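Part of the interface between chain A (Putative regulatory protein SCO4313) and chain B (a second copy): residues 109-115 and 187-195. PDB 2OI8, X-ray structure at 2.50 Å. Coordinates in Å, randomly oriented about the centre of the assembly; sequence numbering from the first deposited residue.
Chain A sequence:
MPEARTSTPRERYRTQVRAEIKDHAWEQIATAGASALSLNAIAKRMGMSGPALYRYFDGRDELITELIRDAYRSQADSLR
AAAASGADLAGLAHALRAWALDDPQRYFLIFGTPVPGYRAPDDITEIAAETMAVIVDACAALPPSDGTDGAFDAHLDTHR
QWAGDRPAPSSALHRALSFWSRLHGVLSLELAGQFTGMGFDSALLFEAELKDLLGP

Chain A 109-115: LIFGTPV
Chain B 187-195: LSLELAGQF

Where two helix ends meet, side chains and helix-end carbonyls can share the contact, and this part of the interface, in which the two stretches bury 286 Å², both sides summed, does so without a direct hydrogen bond between the stretches. In chain A the helix runs through Phe A111 and gives way at Gly A112 (phi/psi -105/-150). In chain B the last turn closes in a Schellman motif: Gly B193, at 83/19, has a positive phi that favours glycine, with Gly B193 N bonded to Glu B190 O (3.0 Å) and Gln B194 N to Leu B189 O (2.9 Å). The register sets Phe A111 CA 5.7 Å from Ala B192 CA.

Leu A109 (t, p) stays out of reach. The CA-to-CB bond of Ile A110 (m, m) points sideways, its CG2 3.5 Å from Gln B194 OE1. Its carbonyl illustrates how proximity differs from bonding: Ile A110 O is 3.1 Å from Gln B194 NE2, but the angle is poor. That amide instead folds back, with chi1, chi2 and chi3 all near -60°, so that Gln B194 NE2 donates to Ala B192 O at 3.3 Å and 165°.

Phe A111 (chi1 m, chi2 -78°) also starts sideways, but its ring reaches nearer; Leu B189 (m, t) likewise extends inward, and its CD2 meets the ring edge 3.4 Å from Phe A111 CD1. The helix-end carbonyl packs as well, Phe A111 O lying 3.5 Å from Ala B192 CB. Water 1 bridges the chains, donating to Phe A111 O at 2.4 Å, a notably short distance, and weakly to Ser B188 O at 3.3 Å.

Gly A112 contributes its backbone, Gly A112 O standing 3.7 Å from Ala B192 CB. The CA-to-CB bond of Thr A113 (-64/124, m) points away. That of Pro A114 (-59/152, C-gamma exo) points toward the chain B stretch, and Pro A114 CG lies 4.0 Å from Leu B191 O, before Val A115 (-85/121, t) leaves the contact.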

ATOM      1  N   LEU A 109      -2.672  -8.370  -1.977  1.00 10.15           N
ATOM      2  CA  LEU A 109      -1.887  -9.544  -1.655  1.00 10.70           C
ATOM      3  C   LEU A 109      -0.413  -9.309  -2.106  1.00 11.03           C
ATOM      4  O   LEU A 109       0.524  -9.724  -1.434  1.00 11.26           O
ATOM      5  CB  LEU A 109      -2.535 -10.783  -2.291  1.00 10.95           C
ATOM      6  CG  LEU A 109      -1.959 -12.159  -1.914  1.00 12.18           C
ATOM      7  CD1 LEU A 109      -2.335 -12.645  -0.488  1.00 10.65           C
ATOM      8  CD2 LEU A 109      -2.344 -13.187  -2.954  1.00  8.84           C
ATOM      9  N   ILE A 110      -0.212  -8.618  -3.228  1.00 11.00           N
ATOM     10  CA  ILE A 110       1.136  -8.227  -3.658  1.00 10.78           C
ATOM     11  C   ILE A 110       1.586  -6.923  -2.967  1.00 10.20           C
ATOM     12  O   ILE A 110       2.664  -6.863  -2.388  1.00 10.43           O
ATOM     13  CB  ILE A 110       1.219  -7.957  -5.218  1.00 12.04           C
ATOM     14  CG1 ILE A 110       0.813  -9.177  -6.028  1.00 11.38           C
ATOM     15  CG2 ILE A 110       2.639  -7.433  -5.612  1.00 11.93           C
ATOM     16  CD1 ILE A 110       1.349 -10.423  -5.347  1.00 15.69           C
ATOM     17  N   PHE A 111       0.771  -5.869  -3.071  1.00  9.06           N
ATOM     18  CA  PHE A 111       1.245  -4.522  -2.754  1.00  8.20           C
ATOM     19  C   PHE A 111       0.867  -3.997  -1.379  1.00  7.64           C
ATOM     20  O   PHE A 111       1.265  -2.908  -1.007  1.00  7.76           O
ATOM     21  CB  PHE A 111       0.838  -3.542  -3.858  1.00  7.54           C
ATOM     22  CG  PHE A 111       1.439  -3.873  -5.208  1.00  7.60           C
ATOM     23  CD1 PHE A 111       2.774  -3.566  -5.492  1.00  8.95           C
ATOM     24  CD2 PHE A 111       0.686  -4.519  -6.189  1.00  8.20           C
ATOM     25  CE1 PHE A 111       3.354  -3.868  -6.765  1.00  9.64           C
ATOM     26  CE2 PHE A 111       1.248  -4.833  -7.457  1.00  8.79           C
ATOM     27  CZ  PHE A 111       2.587  -4.509  -7.739  1.00  8.64           C
ATOM     28  N   GLY A 112       0.117  -4.784  -0.626  1.00  7.51           N
ATOM     29  CA  GLY A 112      -0.439  -4.341   0.622  1.00  7.89           C
ATOM     30  C   GLY A 112       0.291  -4.938   1.804  1.00  8.99           C
ATOM     31  O   GLY A 112       1.503  -5.202   1.757  1.00  9.47           O
ATOM     32  N   THR A 113      -0.448  -5.125   2.884  1.00  9.00           N
ATOM     33  CA  THR A 113       0.115  -5.588   4.122  1.00  9.02           C
ATOM     34  C   THR A 113       0.671  -7.003   3.974  1.00  9.77           C
ATOM     35  O   THR A 113      -0.054  -7.919   3.608  1.00  9.24           O
ATOM     36  CB  THR A 113      -0.965  -5.523   5.205  1.00  9.43           C
ATOM     37  OG1 THR A 113      -1.563  -4.216   5.167  1.00  7.34           O
ATOM     38  CG2 THR A 113      -0.381  -5.829   6.607  1.00  7.67           C
ATOM     39  N   PRO A 114       1.964  -7.189   4.287  1.00 10.76           N
ATOM     40  CA  PRO A 114       2.589  -8.507   4.151  1.00 11.95           C
ATOM     41  C   PRO A 114       1.863  -9.544   5.024  1.00 13.40           C
ATOM     42  O   PRO A 114       1.284  -9.190   6.058  1.00 13.32           O
ATOM     43  CB  PRO A 114       4.006  -8.303   4.714  1.00 12.06           C
ATOM     44  CG  PRO A 114       4.200  -6.839   4.926  1.00 11.09           C
ATOM     45  CD  PRO A 114       2.857  -6.174   4.872  1.00 10.67           C
ATOM     46  N   VAL A 115       1.895 -10.816   4.641  1.00 14.96           N
ATOM     47  CA  VAL A 115       1.227 -11.811   5.462  1.00 16.64           C
ATOM     48  C   VAL A 115       2.175 -12.255   6.568  1.00 18.16           C
ATOM     49  O   VAL A 115       3.279 -12.699   6.286  1.00 18.14           O
ATOM     50  CB  VAL A 115       0.706 -12.984   4.630  1.00 16.71           C
ATOM     51  CG1 VAL A 115       0.000 -13.991   5.525  1.00 16.40           C
ATOM     52  CG2 VAL A 115      -0.214 -12.462   3.558  1.00 15.68           C
TER
ATOM     53  N   LEU B 187       7.353   4.433  -0.247  1.00  6.92           N
ATOM     54  CA  LEU B 187       7.323   3.890   1.099  1.00  6.90           C
ATOM     55  C   LEU B 187       6.595   2.563   1.191  1.00  6.66           C
ATOM     56  O   LEU B 187       7.093   1.613   1.805  1.00  7.02           O
ATOM     57  CB  LEU B 187       6.733   4.900   2.101  1.00  6.73           C
ATOM     58  CG  LEU B 187       7.636   6.100   2.376  1.00  6.24           C
ATOM     59  CD1 LEU B 187       6.925   7.093   3.281  1.00  4.49           C
ATOM     60  CD2 LEU B 187       8.983   5.648   2.964  1.00  5.20           C
ATOM     61  N   SER B 188       5.426   2.471   0.586  1.00  6.34           N
ATOM     62  CA  SER B 188       4.692   1.231   0.743  1.00  6.92           C
ATOM     63  C   SER B 188       5.217   0.145  -0.174  1.00  6.83           C
ATOM     64  O   SER B 188       5.150  -1.030   0.157  1.00  6.91           O
ATOM     65  CB  SER B 188       3.209   1.457   0.578  1.00  6.73           C
ATOM     66  OG  SER B 188       2.997   2.212  -0.571  1.00  9.70           O
ATOM     67  N   LEU B 189       5.797   0.523  -1.306  1.00  7.48           N
ATOM     68  CA  LEU B 189       6.472  -0.483  -2.134  1.00  7.31           C
ATOM     69  C   LEU B 189       7.648  -1.054  -1.424  1.00  7.74           C
ATOM     70  O   LEU B 189       7.850  -2.247  -1.488  1.00  7.40           O
ATOM     71  CB  LEU B 189       6.899   0.042  -3.506  1.00  7.08           C
ATOM     72  CG  LEU B 189       5.779   0.216  -4.536  1.00  6.21           C
ATOM     73  CD1 LEU B 189       6.392   0.775  -5.802  1.00  7.68           C
ATOM     74  CD2 LEU B 189       5.069  -1.111  -4.830  1.00  2.85           C
ATOM     75  N   GLU B 190       8.427  -0.228  -0.727  1.00  9.04           N
ATOM     76  CA  GLU B 190       9.542  -0.795   0.042  1.00 10.43           C
ATOM     77  C   GLU B 190       9.091  -1.600   1.250  1.00  9.86           C
ATOM     78  O   GLU B 190       9.514  -2.750   1.402  1.00 10.12           O
ATOM     79  CB  GLU B 190      10.667   0.200   0.366  1.00 10.31           C
ATOM     80  CG  GLU B 190      10.328   1.470   1.089  1.00 13.13           C
ATOM     81  CD  GLU B 190      11.412   2.555   0.873  1.00 14.52           C
ATOM     82  OE1 GLU B 190      12.624   2.216   0.808  1.00 19.36           O
ATOM     83  OE2 GLU B 190      11.052   3.756   0.770  1.00 18.39           O
ATOM     84  N   LEU B 191       8.188  -1.032   2.054  1.00  9.95           N
ATOM     85  CA  LEU B 191       7.552  -1.744   3.186  1.00  9.49           C
ATOM     86  C   LEU B 191       6.752  -3.008   2.800  1.00  9.88           C
ATOM     87  O   LEU B 191       6.604  -3.925   3.608  1.00 10.24           O
ATOM     88  CB  LEU B 191       6.654  -0.782   3.969  1.00  9.05           C
ATOM     89  CG  LEU B 191       7.378   0.326   4.760  1.00  9.74           C
ATOM     90  CD1 LEU B 191       6.384   1.183   5.581  1.00  6.51           C
ATOM     91  CD2 LEU B 191       8.400  -0.303   5.703  1.00  8.35           C
ATOM     92  N   ALA B 192       6.215  -3.045   1.578  1.00  9.66           N
ATOM     93  CA  ALA B 192       5.494  -4.210   1.077  1.00  9.43           C
ATOM     94  C   ALA B 192       6.446  -5.270   0.530  1.00  9.73           C
ATOM     95  O   ALA B 192       5.997  -6.284   0.034  1.00 10.27           O
ATOM     96  CB  ALA B 192       4.484  -3.782  -0.014  1.00  8.77           C
ATOM     97  N   GLY B 193       7.752  -5.019   0.584  1.00 10.15           N
ATOM     98  CA  GLY B 193       8.757  -5.999   0.184  1.00 10.61           C
ATOM     99  C   GLY B 193       9.051  -6.064  -1.310  1.00 11.52           C
ATOM    100  O   GLY B 193       9.645  -7.046  -1.777  1.00 11.28           O
ATOM    101  N   GLN B 194       8.685  -5.017  -2.055  1.00 11.86           N
ATOM    102  CA  GLN B 194       8.744  -5.066  -3.530  1.00 13.42           C
ATOM    103  C   GLN B 194      10.076  -4.701  -4.183  1.00 14.98           C
ATOM    104  O   GLN B 194      10.217  -4.852  -5.395  1.00 15.80           O
ATOM    105  CB  GLN B 194       7.615  -4.243  -4.163  1.00 12.31           C
ATOM    106  CG  GLN B 194       6.256  -4.693  -3.717  1.00 10.96           C
ATOM    107  CD  GLN B 194       5.974  -6.133  -4.125  1.00 11.61           C
ATOM    108  OE1 GLN B 194       6.036  -6.473  -5.314  1.00 13.07           O
ATOM    109  NE2 GLN B 194       5.644  -6.986  -3.144  1.00  9.31           N
ATOM    110  N   PHE B 195      11.035  -4.228  -3.395  1.00 16.68           N
ATOM    111  CA  PHE B 195      12.366  -3.885  -3.896  1.00 18.53           C
ATOM    112  C   PHE B 195      13.418  -4.849  -3.323  1.00 20.44           C
ATOM    113  O   PHE B 195      14.617  -4.678  -3.528  1.00 20.69           O
ATOM    114  CB  PHE B 195      12.726  -2.431  -3.547  1.00 18.14           C
ATOM    115  CG  PHE B 195      11.778  -1.383  -4.117  1.00 16.33           C
ATOM    116  CD1 PHE B 195      11.359  -1.430  -5.448  1.00 15.86           C
ATOM    117  CD2 PHE B 195      11.344  -0.325  -3.323  1.00 15.26           C
ATOM    118  CE1 PHE B 195      10.493  -0.449  -5.981  1.00 14.10           C
ATOM    119  CE2 PHE B 195      10.487   0.672  -3.843  1.00 14.73           C
ATOM    120  CZ  PHE B 195      10.069   0.603  -5.183  1.00 15.07           C
TER
HETATM  121  O   HOH W   1       2.932  -1.629  -2.238  1.00 52.46           O